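Local coordinates for molybdopterin biosynthesis Mog protein (PDB 2G4R) that probably binds molybdopterin and acts in molybdenum cofactor biosynthesis, with three α/β subunits in its assembly, at residues 6-11 against 30-35; 57-62 against 123-128; 63-68 against 148-153. One frame throughout, in Å; residues are numbered along the deposited sequence.

Contact 1: 6-11 against 30-35; sequences ARIVVV and GWLEQH
Leu32 reaches from helix 24-34 toward strand 6-11 and sets its CD1 methyl against both Ala6 and Ile8 and its CD2 against Ala6, residues on the same face of the strand because they stand two apart. With CG beside the backbone N and anti to the carbonyl carbon (chi1 -79°), the leucine fork is carried out from the helix. Its CD1 touches both the CG1 and the CD1 of Ile8, the nearer being CG1 at 3.8 Å. Ile8 and Leu32 lie alongside each other, pointing opposite ways, with CD1 of the leucine against the isoleucine's CG1-CD1 arm. Two residues before Ile8, the small Ala6 leaves room for Leu32: its CB lies 4.0 Å from CD1 and 4.1 Å from CD2 of Leu32. Phe37, just after the helix, touches both Ala6 and Leu32. Strand 6-11 and helix 24-34 open a β-α-β unit that continues into the parallel neighbour strand 43-45. Near the end of the helix, His35 ND1 donates to Trp31 O (2.8 Å, 165°), and the same nitrogen lies over one face of the Trp31 indole. No hydrogen bond joins the two segments: aliphatic packing alone joins them, as suits a buried interface whose backbone polar groups bond along helix and sheet.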
ATOM      1  N   ALA A   6     -17.725  -4.389  11.064  1.00 37.94           N
ATOM      2  CA  ALA A   6     -17.567  -3.810   9.733  1.00 36.98           C
ATOM      3  C   ALA A   6     -16.113  -3.781   9.292  1.00 36.09           C
ATOM      4  O   ALA A   6     -15.190  -3.891  10.135  1.00 34.08           O
ATOM      5  CB  ALA A   6     -18.199  -2.358   9.678  1.00 36.78           C
ATOM      6  N   ARG A   7     -15.932  -3.685   7.967  1.00 33.05           N
ATOM      7  CA  ARG A   7     -14.695  -3.273   7.369  1.00 33.74           C
ATOM      8  C   ARG A   7     -14.858  -2.145   6.354  1.00 31.26           C
ATOM      9  O   ARG A   7     -15.884  -2.015   5.704  1.00 29.36           O
ATOM     10  CB  ARG A   7     -14.055  -4.442   6.693  1.00 33.08           C
ATOM     11  CG  ARG A   7     -13.605  -5.470   7.697  1.00 35.55           C
ATOM     12  CD  ARG A   7     -12.722  -6.487   7.112  1.00 39.86           C
ATOM     13  NE  ARG A   7     -12.262  -7.477   8.100  1.00 43.87           N
ATOM     14  CZ  ARG A   7     -11.550  -8.556   7.773  1.00 47.50           C
ATOM     15  NH1 ARG A   7     -11.159  -8.764   6.507  1.00 44.38           N
ATOM     16  NH2 ARG A   7     -11.215  -9.435   8.717  1.00 49.55           N
ATOM     17  N   ILE A   8     -13.743  -1.445   6.143  1.00 31.22           N
ATOM     18  CA  ILE A   8     -13.596  -0.340   5.240  1.00 30.01           C
ATOM     19  C   ILE A   8     -12.477  -0.652   4.269  1.00 29.25           C
ATOM     20  O   ILE A   8     -11.351  -0.972   4.651  1.00 26.97           O
ATOM     21  CB  ILE A   8     -13.198   0.952   5.992  1.00 30.79           C
ATOM     22  CG1 ILE A   8     -14.236   1.311   7.046  1.00 28.47           C
ATOM     23  CG2 ILE A   8     -13.081   2.137   5.030  1.00 30.71           C
ATOM     24  CD1 ILE A   8     -13.730   2.422   7.990  1.00 31.23           C
ATOM     25  N   VAL A   9     -12.795  -0.543   2.998  1.00 27.17           N
ATOM     26  CA  VAL A   9     -11.833  -0.801   1.967  1.00 28.26           C
ATOM     27  C   VAL A   9     -11.803   0.438   1.100  1.00 27.98           C
ATOM     28  O   VAL A   9     -12.767   0.776   0.406  1.00 28.72           O
ATOM     29  CB  VAL A   9     -12.252  -2.039   1.179  1.00 28.32           C
ATOM     30  CG1 VAL A   9     -11.316  -2.268   0.014  1.00 30.77           C
ATOM     31  CG2 VAL A   9     -12.383  -3.265   2.136  1.00 28.27           C
ATOM     32  N   VAL A  10     -10.682   1.124   1.152  1.00 29.91           N
ATOM     33  CA  VAL A  10     -10.430   2.284   0.310  1.00 29.93           C
ATOM     34  C   VAL A  10      -9.587   1.806  -0.862  1.00 30.40           C
ATOM     35  O   VAL A  10      -8.510   1.213  -0.668  1.00 30.77           O
ATOM     36  CB  VAL A  10      -9.688   3.369   1.104  1.00 30.52           C
ATOM     37  CG1 VAL A  10      -9.442   4.594   0.226  1.00 30.53           C
ATOM     38  CG2 VAL A  10     -10.454   3.737   2.361  1.00 32.60           C
ATOM     39  N   VAL A  11     -10.071   2.067  -2.074  1.00 30.68           N
ATOM     40  CA  VAL A  11      -9.411   1.626  -3.318  1.00 30.70           C
ATOM     41  C   VAL A  11      -8.657   2.776  -3.981  1.00 29.80           C
ATOM     42  O   VAL A  11      -9.249   3.690  -4.543  1.00 30.50           O
ATOM     43  CB  VAL A  11     -10.429   1.012  -4.326  1.00 29.78           C
ATOM     44  CG1 VAL A  11      -9.697   0.302  -5.536  1.00 28.55           C
ATOM     45  CG2 VAL A  11     -11.414   0.041  -3.596  1.00 28.56           C
ATOM     46  N   GLY A  30     -15.316   7.258  11.217  1.00 33.13           N
ATOM     47  CA  GLY A  30     -15.990   8.089  12.203  1.00 33.31           C
ATOM     48  C   GLY A  30     -17.482   7.868  12.177  1.00 33.30           C
ATOM     49  O   GLY A  30     -18.127   7.774  13.219  1.00 31.13           O
ATOM     50  N   TRP A  31     -18.040   7.782  10.973  1.00 34.49           N
ATOM     51  CA  TRP A  31     -19.470   7.532  10.830  1.00 34.35           C
ATOM     52  C   TRP A  31     -19.835   6.149  11.416  1.00 34.88           C
ATOM     53  O   TRP A  31     -20.873   5.982  12.086  1.00 33.73           O
ATOM     54  CB  TRP A  31     -19.873   7.673   9.370  1.00 34.69           C
ATOM     55  CG  TRP A  31     -21.319   7.426   9.040  1.00 34.20           C
ATOM     56  CD1 TRP A  31     -22.290   8.356   8.839  1.00 32.59           C
ATOM     57  CD2 TRP A  31     -21.920   6.156   8.801  1.00 30.35           C
ATOM     58  NE1 TRP A  31     -23.475   7.743   8.523  1.00 33.18           N
ATOM     59  CE2 TRP A  31     -23.272   6.389   8.481  1.00 37.19           C
ATOM     60  CE3 TRP A  31     -21.446   4.846   8.808  1.00 31.83           C
ATOM     61  CZ2 TRP A  31     -24.155   5.360   8.201  1.00 34.33           C
ATOM     62  CZ3 TRP A  31     -22.347   3.801   8.535  1.00 34.08           C
ATOM     63  CH2 TRP A  31     -23.672   4.076   8.223  1.00 34.64           C
ATOM     64  N   LEU A  32     -18.998   5.151  11.171  1.00 35.15           N
ATOM     65  CA  LEU A  32     -19.253   3.813  11.729  1.00 35.56           C
ATOM     66  C   LEU A  32     -19.288   3.809  13.263  1.00 36.91           C
ATOM     67  O   LEU A  32     -20.068   3.062  13.904  1.00 35.64           O
ATOM     68  CB  LEU A  32     -18.211   2.836  11.219  1.00 34.29           C
ATOM     69  CG  LEU A  32     -18.436   2.307   9.776  1.00 35.04           C
ATOM     70  CD1 LEU A  32     -17.262   1.471   9.302  1.00 31.63           C
ATOM     71  CD2 LEU A  32     -19.717   1.463   9.651  1.00 37.23           C
ATOM     72  N   GLU A  33     -18.432   4.631  13.843  1.00 39.37           N
ATOM     73  CA  GLU A  33     -18.319   4.763  15.310  1.00 41.00           C
ATOM     74  C   GLU A  33     -19.609   5.365  15.873  1.00 41.49           C
ATOM     75  O   GLU A  33     -20.061   4.988  16.944  1.00 39.70           O
ATOM     76  CB  GLU A  33     -17.089   5.639  15.612  1.00 41.75           C
ATOM     77  CG  GLU A  33     -16.833   6.128  17.064  1.00 42.12           C
ATOM     78  CD  GLU A  33     -15.633   7.150  17.161  1.00 46.63           C
ATOM     79  OE1 GLU A  33     -15.384   7.634  18.303  1.00 64.29           O
ATOM     80  OE2 GLU A  33     -14.951   7.477  16.118  1.00 56.62           O
ATOM     81  N   GLN A  34     -20.203   6.288  15.107  1.00 42.40           N
ATOM     82  CA  GLN A  34     -21.454   6.909  15.452  1.00 44.04           C
ATOM     83  C   GLN A  34     -22.641   5.962  15.318  1.00 44.37           C
ATOM     84  O   GLN A  34     -23.705   6.248  15.862  1.00 44.53           O
ATOM     85  CB  GLN A  34     -21.653   8.183  14.641  1.00 43.05           C
ATOM     86  CG  GLN A  34     -20.443   9.120  14.790  1.00 48.76           C
ATOM     87  CD  GLN A  34     -20.801  10.596  14.760  1.00 48.29           C
ATOM     88  OE1 GLN A  34     -21.443  11.120  15.702  1.00 63.73           O
ATOM     89  NE2 GLN A  34     -20.396  11.281  13.683  1.00 51.70           N
ATOM     90  N   HIS A  35     -22.471   4.834  14.623  1.00 44.71           N
ATOM     91  CA  HIS A  35     -23.590   3.911  14.378  1.00 45.57           C
ATOM     92  C   HIS A  35     -23.388   2.505  14.976  1.00 45.71           C
ATOM     93  O   HIS A  35     -23.916   1.519  14.472  1.00 44.42           O
ATOM     94  CB  HIS A  35     -23.877   3.827  12.865  1.00 45.81           C
ATOM     95  CG  HIS A  35     -24.454   5.082  12.294  1.00 46.26           C
ATOM     96  ND1 HIS A  35     -23.690   6.192  11.996  1.00 52.63           N
ATOM     97  CD2 HIS A  35     -25.730   5.415  11.979  1.00 50.30           C
ATOM     98  CE1 HIS A  35     -24.470   7.153  11.528  1.00 42.87           C
ATOM     99  NE2 HIS A  35     -25.710   6.707  11.510  1.00 48.71           N
TER

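Contact 2: 57-62 against 123-128; sequences DAVNAG and TLIINL
A partly buried, mainly apolar contact sets Val59 in the last turn of helix 49-60, and Gly62 just after it, against Thr123 and Ile125 at the start of strand 123-128. Val59 and Thr123 carry most of the contact. The valine CG1 stands anti to the backbone N (chi1 162°), leaving CG2 to meet the CD1 end of Ile125 at 4.2 Å and the CB of Thr123 at 4.3 Å. Both strand residues are β-branched, a shape at home in extended chain, and being two apart they share one face of the sheet. The same patch is extended by Ile66 of the intervening strand 65-69 and by Val87 of helix 80-87, both touching Val59. In this α/β fold helix 49-60 leads from strand 43-45 to strand 65-69, passing strand 6-11 in the sheet order. A Schellman motif closes the helix: Gly62 takes positive phi (71°), which glycine tolerates easily, with two bonds back into the last turn, one of them Gly62 N to Val59 O at 2.8 Å. Thr123 OG1 faces this turn, 4.0 Å from Val59 CA and 4.2 Å from Gly62 C, yet makes no hydrogen bond to either residue. Instead the hydroxyl bonds to Val63 O, the carbonyl of the next residue after Gly62.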
ATOM      1  N   ASP A  57     -12.105 -11.809   1.594  1.00 37.35           N
ATOM      2  CA  ASP A  57     -11.606 -11.946   2.920  1.00 37.67           C
ATOM      3  C   ASP A  57     -12.590 -11.392   3.939  1.00 37.69           C
ATOM      4  O   ASP A  57     -12.754 -11.957   5.021  1.00 36.88           O
ATOM      5  CB  ASP A  57     -10.257 -11.249   3.048  1.00 38.86           C
ATOM      6  CG  ASP A  57      -9.110 -12.039   2.378  1.00 43.28           C
ATOM      7  OD1 ASP A  57      -9.341 -13.165   1.849  1.00 51.58           O
ATOM      8  OD2 ASP A  57      -7.967 -11.521   2.379  1.00 40.98           O
ATOM      9  N   ALA A  58     -13.277 -10.299   3.611  1.00 34.81           N
ATOM     10  CA  ALA A  58     -14.104  -9.684   4.607  1.00 35.63           C
ATOM     11  C   ALA A  58     -15.423 -10.473   4.761  1.00 35.85           C
ATOM     12  O   ALA A  58     -15.920 -10.689   5.874  1.00 35.96           O
ATOM     13  CB  ALA A  58     -14.321  -8.202   4.287  1.00 34.87           C
ATOM     14  N   VAL A  59     -15.917 -10.982   3.660  1.00 35.47           N
ATOM     15  CA  VAL A  59     -17.132 -11.767   3.627  1.00 37.57           C
ATOM     16  C   VAL A  59     -16.894 -13.085   4.380  1.00 38.57           C
ATOM     17  O   VAL A  59     -17.736 -13.524   5.152  1.00 38.18           O
ATOM     18  CB  VAL A  59     -17.533 -12.034   2.156  1.00 36.25           C
ATOM     19  CG1 VAL A  59     -18.535 -13.212   2.005  1.00 42.04           C
ATOM     20  CG2 VAL A  59     -18.121 -10.783   1.561  1.00 34.24           C
ATOM     21  N   ASN A  60     -15.712 -13.674   4.166  1.00 40.30           N
ATOM     22  CA  ASN A  60     -15.377 -14.964   4.725  1.00 42.31           C
ATOM     23  C   ASN A  60     -15.101 -14.800   6.230  1.00 42.99           C
ATOM     24  O   ASN A  60     -15.356 -15.718   7.008  1.00 44.63           O
ATOM     25  CB  ASN A  60     -14.286 -15.685   3.863  1.00 43.62           C
ATOM     26  CG  ASN A  60     -14.747 -15.909   2.369  1.00 49.45           C
ATOM     27  OD1 ASN A  60     -15.813 -15.413   1.954  1.00 60.24           O
ATOM     28  ND2 ASN A  60     -13.921 -16.622   1.557  1.00 46.29           N
ATOM     29  N   ALA A  61     -14.731 -13.595   6.662  1.00 42.77           N
ATOM     30  CA  ALA A  61     -14.780 -13.219   8.087  1.00 42.39           C
ATOM     31  C   ALA A  61     -16.202 -13.092   8.719  1.00 42.79           C
ATOM     32  O   ALA A  61     -16.332 -12.996   9.966  1.00 42.42           O
ATOM     33  CB  ALA A  61     -14.011 -11.908   8.313  1.00 43.26           C
ATOM     34  N   GLY A  62     -17.238 -13.003   7.884  1.00 41.79           N
ATOM     35  CA  GLY A  62     -18.636 -12.838   8.357  1.00 40.29           C
ATOM     36  C   GLY A  62     -18.977 -11.477   8.948  1.00 39.64           C
ATOM     37  O   GLY A  62     -19.812 -11.358   9.853  1.00 38.28           O
ATOM     38  N   THR A 123     -23.402 -10.539   4.642  1.00 33.53           N
ATOM     39  CA  THR A 123     -22.666  -9.289   4.673  1.00 32.95           C
ATOM     40  C   THR A 123     -23.240  -8.275   3.660  1.00 31.00           C
ATOM     41  O   THR A 123     -23.460  -8.578   2.487  1.00 29.70           O
ATOM     42  CB  THR A 123     -21.167  -9.561   4.315  1.00 33.73           C
ATOM     43  OG1 THR A 123     -20.622 -10.514   5.237  1.00 34.42           O
ATOM     44  CG2 THR A 123     -20.370  -8.318   4.344  1.00 32.95           C
ATOM     45  N   LEU A 124     -23.502  -7.071   4.141  1.00 29.91           N
ATOM     46  CA  LEU A 124     -23.987  -6.035   3.295  1.00 29.73           C
ATOM     47  C   LEU A 124     -22.752  -5.286   2.802  1.00 28.44           C
ATOM     48  O   LEU A 124     -21.882  -4.935   3.595  1.00 28.13           O
ATOM     49  CB  LEU A 124     -24.917  -5.140   4.042  1.00 29.89           C
ATOM     50  CG  LEU A 124     -25.362  -3.811   3.417  1.00 28.97           C
ATOM     51  CD1 LEU A 124     -26.281  -4.033   2.223  1.00 32.62           C
ATOM     52  CD2 LEU A 124     -26.067  -3.020   4.489  1.00 31.35           C
ATOM     53  N   ILE A 125     -22.666  -5.101   1.507  1.00 25.76           N
ATOM     54  CA  ILE A 125     -21.555  -4.358   0.864  1.00 27.90           C
ATOM     55  C   ILE A 125     -22.103  -3.118   0.168  1.00 27.59           C
ATOM     56  O   ILE A 125     -23.025  -3.221  -0.637  1.00 27.29           O
ATOM     57  CB  ILE A 125     -20.785  -5.189  -0.203  1.00 28.17           C
ATOM     58  CG1 ILE A 125     -20.493  -6.574   0.352  1.00 30.91           C
ATOM     59  CG2 ILE A 125     -19.553  -4.391  -0.758  1.00 27.21           C
ATOM     60  CD1 ILE A 125     -19.574  -7.338  -0.407  1.00 28.59           C
ATOM     61  N   ILE A 126     -21.448  -2.002   0.438  1.00 27.70           N
ATOM     62  CA  ILE A 126     -21.788  -0.645  -0.063  1.00 28.48           C
ATOM     63  C   ILE A 126     -20.612  -0.012  -0.820  1.00 27.32           C
ATOM     64  O   ILE A 126     -19.561   0.215  -0.246  1.00 25.42           O
ATOM     65  CB  ILE A 126     -22.141   0.261   1.118  1.00 26.89           C
ATOM     66  CG1 ILE A 126     -23.169  -0.413   2.081  1.00 30.41           C
ATOM     67  CG2 ILE A 126     -22.625   1.635   0.626  1.00 28.96           C
ATOM     68  CD1 ILE A 126     -24.541  -0.715   1.441  1.00 32.57           C
ATOM     69  N   ASN A 127     -20.762   0.254  -2.122  1.00 27.06           N
ATOM     70  CA  ASN A 127     -19.742   1.023  -2.842  1.00 27.09           C
ATOM     71  C   ASN A 127     -20.088   2.520  -2.733  1.00 27.49           C
ATOM     72  O   ASN A 127     -21.221   2.923  -3.018  1.00 28.25           O
ATOM     73  CB  ASN A 127     -19.644   0.683  -4.337  1.00 28.82           C
ATOM     74  CG  ASN A 127     -19.163  -0.753  -4.657  1.00 27.30           C
ATOM     75  OD1 ASN A 127     -18.440  -1.426  -3.883  1.00 34.13           O
ATOM     76  ND2 ASN A 127     -19.458  -1.156  -5.881  1.00 24.07           N
ATOM     77  N   LEU A 128     -19.127   3.308  -2.287  1.00 27.71           N
ATOM     78  CA  LEU A 128     -19.206   4.769  -2.279  1.00 28.20           C
ATOM     79  C   LEU A 128     -18.157   5.372  -3.209  1.00 30.74           C
ATOM     80  O   LEU A 128     -17.124   4.764  -3.474  1.00 29.01           O
ATOM     81  CB  LEU A 128     -18.952   5.320  -0.906  1.00 28.64           C
ATOM     82  CG  LEU A 128     -19.893   4.928   0.218  1.00 28.47           C
ATOM     83  CD1 LEU A 128     -19.466   5.511   1.507  1.00 31.50           C
ATOM     84  CD2 LEU A 128     -21.279   5.345  -0.118  1.00 29.62           C
TER

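Contact 3: 63-68 against 148-153; sequences VDVIIT and HALEQI
In Val65 the CG1 methyl stands anti to the backbone N (chi1 -169°), which places CG2 beside that nitrogen and in contact with Leu150, whose own CG is anti to its carbonyl carbon (chi1 -66°) with an extended second torsion. The two side chains run roughly perpendicular to each other, and the leucine fork meets the valine with both methyls, CD2 lying 3.8 Å and CD1 4.1 Å from Val65 CG2. This is helix-on-sheet packing in an α/β fold: helix 146-153, the last of the chain, lies against the entry to strand 65-69, a central parallel strand between 6-11 and 123-128. Valine suits the strand because its branching at CB fits extended backbone. Leucine suits the helix because its branch lies one atom farther out and spans the gap to the sheet. Thr3 also touches Leu150, and Phe37 touches Val65. Asp64, just ahead of the strand, is only partly exposed; its carboxylate oxygen OD2 accepts a hydrogen bond from Ser5 N, so the polar end is engaged with the N-terminal segment, while the base of the side chain contributes to the apolar contact. There Leu150 CD2 packs 3.9 Å from Asp64 O and 4.3 Å from Asp64 CB.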
ATOM      1  N   VAL A  63     -18.327 -10.424   8.462  1.00 38.73           N
ATOM      2  CA  VAL A  63     -18.618  -9.083   8.917  1.00 37.03           C
ATOM      3  C   VAL A  63     -20.054  -8.684   8.513  1.00 34.70           C
ATOM      4  O   VAL A  63     -20.533  -9.118   7.501  1.00 34.52           O
ATOM      5  CB  VAL A  63     -17.546  -8.095   8.356  1.00 38.34           C
ATOM      6  CG1 VAL A  63     -17.606  -7.925   6.873  1.00 37.55           C
ATOM      7  CG2 VAL A  63     -17.701  -6.803   8.951  1.00 41.31           C
ATOM      8  N   ASP A  64     -20.711  -7.848   9.304  1.00 34.02           N
ATOM      9  CA  ASP A  64     -22.086  -7.378   8.985  1.00 33.72           C
ATOM     10  C   ASP A  64     -22.099  -6.411   7.778  1.00 31.95           C
ATOM     11  O   ASP A  64     -23.074  -6.396   6.977  1.00 30.25           O
ATOM     12  CB  ASP A  64     -22.704  -6.656  10.194  1.00 33.94           C
ATOM     13  CG  ASP A  64     -22.778  -7.529  11.454  1.00 38.16           C
ATOM     14  OD1 ASP A  64     -23.188  -8.697  11.368  1.00 38.33           O
ATOM     15  OD2 ASP A  64     -22.378  -7.046  12.525  1.00 41.43           O
ATOM     16  N   VAL A  65     -21.049  -5.582   7.662  1.00 29.61           N
ATOM     17  CA  VAL A  65     -21.051  -4.532   6.660  1.00 31.45           C
ATOM     18  C   VAL A  65     -19.679  -4.225   6.101  1.00 30.35           C
ATOM     19  O   VAL A  65     -18.671  -4.089   6.840  1.00 32.30           O
ATOM     20  CB  VAL A  65     -21.654  -3.161   7.186  1.00 31.44           C
ATOM     21  CG1 VAL A  65     -21.862  -2.218   6.023  1.00 34.69           C
ATOM     22  CG2 VAL A  65     -22.958  -3.343   7.943  1.00 36.71           C
ATOM     23  N   ILE A  66     -19.608  -4.105   4.802  1.00 28.72           N
ATOM     24  CA  ILE A  66     -18.384  -3.597   4.168  1.00 29.44           C
ATOM     25  C   ILE A  66     -18.684  -2.321   3.400  1.00 29.31           C
ATOM     26  O   ILE A  66     -19.573  -2.294   2.523  1.00 27.88           O
ATOM     27  CB  ILE A  66     -17.707  -4.635   3.204  1.00 27.30           C
ATOM     28  CG1 ILE A  66     -17.439  -5.964   3.884  1.00 30.19           C
ATOM     29  CG2 ILE A  66     -16.460  -4.035   2.562  1.00 30.19           C
ATOM     30  CD1 ILE A  66     -17.329  -7.113   2.911  1.00 30.64           C
ATOM     31  N   ILE A  67     -17.908  -1.286   3.709  1.00 28.18           N
ATOM     32  CA  ILE A  67     -18.010  -0.005   3.051  1.00 28.89           C
ATOM     33  C   ILE A  67     -16.763   0.223   2.223  1.00 28.99           C
ATOM     34  O   ILE A  67     -15.651   0.201   2.736  1.00 30.78           O
ATOM     35  CB  ILE A  67     -18.338   1.125   4.033  1.00 27.82           C
ATOM     36  CG1 ILE A  67     -19.720   0.849   4.669  1.00 27.15           C
ATOM     37  CG2 ILE A  67     -18.428   2.463   3.267  1.00 27.44           C
ATOM     38  CD1 ILE A  67     -20.163   1.843   5.767  1.00 31.01           C
ATOM     39  N   THR A  68     -16.957   0.386   0.919  1.00 28.76           N
ATOM     40  CA  THR A  68     -15.856   0.702   0.017  1.00 28.82           C
ATOM     41  C   THR A  68     -15.932   2.145  -0.474  1.00 28.45           C
ATOM     42  O   THR A  68     -17.036   2.729  -0.650  1.00 27.55           O
ATOM     43  CB  THR A  68     -15.754  -0.240  -1.252  1.00 28.68           C
ATOM     44  OG1 THR A  68     -16.737   0.123  -2.217  1.00 30.09           O
ATOM     45  CG2 THR A  68     -15.847  -1.716  -0.896  1.00 29.05           C
ATOM     46  N   HIS A 148     -32.634  -1.200   9.553  1.00 34.92           N
ATOM     47  CA  HIS A 148     -33.596  -2.023   8.876  1.00 34.48           C
ATOM     48  C   HIS A 148     -32.906  -3.068   7.985  1.00 33.62           C
ATOM     49  O   HIS A 148     -33.255  -4.250   8.065  1.00 33.84           O
ATOM     50  CB  HIS A 148     -34.535  -1.135   8.057  1.00 35.35           C
ATOM     51  CG  HIS A 148     -35.619  -1.888   7.372  1.00 35.80           C
ATOM     52  ND1 HIS A 148     -36.705  -2.402   8.042  1.00 46.45           N
ATOM     53  CD2 HIS A 148     -35.774  -2.232   6.076  1.00 44.05           C
ATOM     54  CE1 HIS A 148     -37.492  -3.027   7.181  1.00 47.24           C
ATOM     55  NE2 HIS A 148     -36.950  -2.938   5.980  1.00 44.61           N
ATOM     56  N   ALA A 149     -31.928  -2.639   7.153  1.00 31.89           N
ATOM     57  CA  ALA A 149     -31.211  -3.546   6.258  1.00 31.65           C
ATOM     58  C   ALA A 149     -30.536  -4.690   7.022  1.00 31.36           C
ATOM     59  O   ALA A 149     -30.670  -5.848   6.637  1.00 30.38           O
ATOM     60  CB  ALA A 149     -30.163  -2.789   5.400  1.00 31.32           C
ATOM     61  N   LEU A 150     -29.864  -4.362   8.129  1.00 31.79           N
ATOM     62  CA  LEU A 150     -29.209  -5.388   8.939  1.00 33.52           C
ATOM     63  C   LEU A 150     -30.196  -6.327   9.608  1.00 33.17           C
ATOM     64  O   LEU A 150     -29.944  -7.510   9.661  1.00 32.86           O
ATOM     65  CB  LEU A 150     -28.286  -4.768   9.989  1.00 34.91           C
ATOM     66  CG  LEU A 150     -27.119  -4.070   9.336  1.00 34.44           C
ATOM     67  CD1 LEU A 150     -26.234  -3.444  10.397  1.00 41.06           C
ATOM     68  CD2 LEU A 150     -26.349  -5.041   8.486  1.00 36.74           C
ATOM     69  N   GLU A 151     -31.323  -5.786  10.059  1.00 34.43           N
ATOM     70  CA  GLU A 151     -32.408  -6.568  10.627  1.00 35.14           C
ATOM     71  C   GLU A 151     -32.931  -7.563   9.613  1.00 34.63           C
ATOM     72  O   GLU A 151     -33.043  -8.735   9.927  1.00 34.02           O
ATOM     73  CB  GLU A 151     -33.569  -5.688  11.078  1.00 35.34           C
ATOM     74  CG  GLU A 151     -34.447  -6.362  12.133  1.00 37.44           C
ATOM     75  CD  GLU A 151     -35.562  -5.476  12.642  1.00 39.04           C
ATOM     76  OE1 GLU A 151     -35.486  -5.057  13.819  1.00 47.46           O
ATOM     77  OE2 GLU A 151     -36.535  -5.230  11.873  1.00 59.61           O
ATOM     78  N   GLN A 152     -33.202  -7.098   8.389  1.00 35.03           N
ATOM     79  CA  GLN A 152     -33.737  -7.961   7.330  1.00 35.36           C
ATOM     80  C   GLN A 152     -32.795  -9.084   6.922  1.00 35.10           C
ATOM     81  O   GLN A 152     -33.211 -10.241   6.804  1.00 34.60           O
ATOM     82  CB  GLN A 152     -34.136  -7.124   6.137  1.00 35.29           C
ATOM     83  CG  GLN A 152     -35.318  -6.230   6.425  1.00 38.30           C
ATOM     84  CD  GLN A 152     -36.612  -7.024   6.461  1.00 51.79           C
ATOM     85  OE1 GLN A 152     -37.040  -7.572   5.441  1.00 61.07           O
ATOM     86  NE2 GLN A 152     -37.237  -7.102   7.639  1.00 50.31           N
ATOM     87  N   ILE A 153     -31.531  -8.750   6.727  1.00 35.94           N
ATOM     88  CA  ILE A 153     -30.504  -9.729   6.400  1.00 38.27           C
ATOM     89  C   ILE A 153     -30.415 -10.832   7.471  1.00 39.11           C
ATOM     90  O   ILE A 153     -30.185 -12.014   7.148  1.00 38.64           O
ATOM     91  CB  ILE A 153     -29.086  -9.084   6.169  1.00 38.61           C
ATOM     92  CG1 ILE A 153     -29.127  -8.106   4.983  1.00 38.77           C
ATOM     93  CG2 ILE A 153     -28.040 -10.149   5.813  1.00 35.87           C
ATOM     94  CD1 ILE A 153     -27.785  -7.399   4.691  1.00 37.64           C
TER

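All three contacts press a helix onto the same mixed sheet, and none has a hydrogen bond between its segments. Contact 1 is the most buried, wholly aliphatic; contacts 2 and 3 are partly buried and bring threonine, glycine or aspartate near the strand ends. Contacts 1 and 3 share one face of the sheet, where Phe37 touches residues of both; contact 2 lies on the other, the face on which Arg7 packs against Ala58. Strands 6-11, 65-69 and 123-128 are neighbours, joined by backbone bonds such as Arg7 O to Ile67 N and Leu124 O to Ile66 N. Contacts 2 and 3 alternate along the chain, so together they tie its middle to its C-terminal part.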